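Local structure of putative peptidyl-prolyl cis-trans isomerase Cbf2 (Campylobacter jejuni, 3RFW) at residues D70-K73 with D74-V78. The protein probably catalyses the cis-trans isomerisation of peptide bonds preceding proline and is a SurA-like chaperone, probably periplasmic. Residues are numbered along the deposited sequence; the frame is centred on the assembly and turned at random.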
loop_
_atom_site.group_PDB
_atom_site.type_symbol
_atom_site.label_atom_id
_atom_site.label_comp_id
_atom_site.label_asym_id
_atom_site.label_seq_id
_atom_site.Cartn_x
_atom_site.Cartn_y
_atom_site.Cartn_z
ATOM N N ASP A 70 18.604 -16.680 22.619
ATOM C CA ASP A 70 20.018 -16.481 22.216
ATOM C C ASP A 70 20.075 -15.483 21.074
ATOM O O ASP A 70 20.909 -14.595 21.087
ATOM C CB ASP A 70 20.712 -17.781 21.778
ATOM C CG ASP A 70 21.092 -18.670 22.949
ATOM O OD1 ASP A 70 21.172 -18.163 24.099
ATOM O OD2 ASP A 70 21.209 -19.900 22.738
ATOM N N ARG A 71 19.172 -15.623 20.103
ATOM C CA ARG A 71 19.133 -14.738 18.959
ATOM C C ARG A 71 18.827 -13.300 19.387
ATOM O O ARG A 71 19.506 -12.375 18.963
ATOM C CB ARG A 71 18.091 -15.231 17.943
ATOM C CG ARG A 71 18.140 -14.518 16.595
ATOM C CD ARG A 71 16.972 -14.889 15.651
ATOM N NE ARG A 71 16.666 -16.322 15.656
ATOM C CZ ARG A 71 17.260 -17.259 14.908
ATOM N NH1 ARG A 71 18.244 -16.955 14.072
ATOM N NH2 ARG A 71 16.884 -18.530 15.033
ATOM N N ALA A 72 17.797 -13.113 20.222
ATOM C CA ALA A 72 17.396 -11.776 20.678
ATOM C C ALA A 72 18.532 -11.123 21.454
ATOM O O ALA A 72 18.784 -9.922 21.354
ATOM C CB ALA A 72 16.078 -11.862 21.603
ATOM N N LYS A 73 19.169 -11.890 22.307
ATOM C CA LYS A 73 20.242 -11.335 23.129
ATOM C C LYS A 73 21.401 -10.740 22.249
ATOM O O LYS A 73 21.777 -9.572 22.412
ATOM C CB LYS A 73 20.700 -12.456 24.066
ATOM C CG LYS A 73 22.045 -12.322 24.738
ATOM C CD LYS A 73 21.990 -13.047 26.087
ATOM C CE LYS A 73 23.111 -14.071 26.244
ATOM N NZ LYS A 73 22.899 -15.234 25.331
ATOM N N ASP A 74 21.828 -11.491 21.222
ATOM C CA ASP A 74 22.816 -11.012 20.247
ATOM C C ASP A 74 22.287 -9.839 19.415
ATOM O O ASP A 74 22.940 -8.794 19.330
ATOM C CB ASP A 74 23.359 -12.188 19.353
ATOM C CG ASP A 74 24.270 -13.135 20.138
ATOM O OD1 ASP A 74 24.591 -12.813 21.298
ATOM O OD2 ASP A 74 24.678 -14.207 19.636
ATOM N N ALA A 75 21.043 -9.919 18.953
ATOM C CA ALA A 75 20.539 -8.850 18.103
ATOM C C ALA A 75 20.332 -7.553 18.859
ATOM O O ALA A 75 20.510 -6.477 18.314
ATOM C CB ALA A 75 19.229 -9.274 17.392
ATOM N N ILE A 76 19.953 -7.642 20.131
ATOM C CA ILE A 76 19.766 -6.425 20.901
ATOM C C ILE A 76 21.105 -5.767 21.216
ATOM O O ILE A 76 21.219 -4.554 21.179
ATOM C CB ILE A 76 19.008 -6.675 22.231
ATOM C CG1 ILE A 76 17.567 -7.127 21.957
ATOM C CG2 ILE A 76 19.114 -5.448 23.093
ATOM C CD1 ILE A 76 16.871 -7.888 23.189
ATOM N N LEU A 77 22.112 -6.554 21.562
ATOM C CA LEU A 77 23.461 -5.979 21.814
ATOM C C LEU A 77 24.034 -5.257 20.552
ATOM O O LEU A 77 24.634 -4.181 20.652
ATOM C CB LEU A 77 24.440 -7.084 22.238
ATOM C CG LEU A 77 25.778 -6.598 22.821
ATOM C CD1 LEU A 77 25.541 -5.619 23.972
ATOM C CD2 LEU A 77 26.700 -7.753 23.258
ATOM N N VAL A 78 23.877 -5.874 19.380
ATOM C CA VAL A 78 24.355 -5.297 18.131
ATOM C C VAL A 78 23.632 -3.979 17.886
ATOM O O VAL A 78 24.244 -2.995 17.509
ATOM C CB VAL A 78 24.156 -6.259 16.957
ATOM C CG1 VAL A 78 24.307 -5.523 15.595
ATOM C CG2 VAL A 78 25.128 -7.391 17.038
#
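I76 lays its longer branch back over the carbonyl of A72: CG1 lies 3.1 Å from A72 O, and CD1 meets A72 CB only in a loose apolar contact at 4.4 Å. Its chi1 of -66° suits an isoleucine on a helix, because CG2 then stands anti to the backbone N, beside the carbonyl carbon, while CG1 runs back along the preceding turn. The same carbonyl accepts the I76 N-H, with N to O 2.8 Å. One residue earlier, A75 N is hydrogen-bonded to R71 O at 2.9 Å; A75 CB lies 3.5 Å from R71 O, a methyl small enough for this exposed position. D74 N hydrogen-bonds to D70 O and L77 N to K73 O, each at 3.2 Å. Around the surface, K73 bends at chi3 and chi4, bringing NZ to 3.6 Å from D70 OD1, a long salt bridge; D74 OD1 is 5.0 Å from K73 NZ and may add weaker attraction. R71 reaches to the second subunit: NH2 forms a salt bridge with E68 of its own chain, NH1 a hydrogen bond to E18 O of that subunit, whose L51 and A54 pack on D74 and L77. Successive i to i+4 hydrogen bonds are the signature of an alpha-helix, here helix 63-86 at the subunit interface.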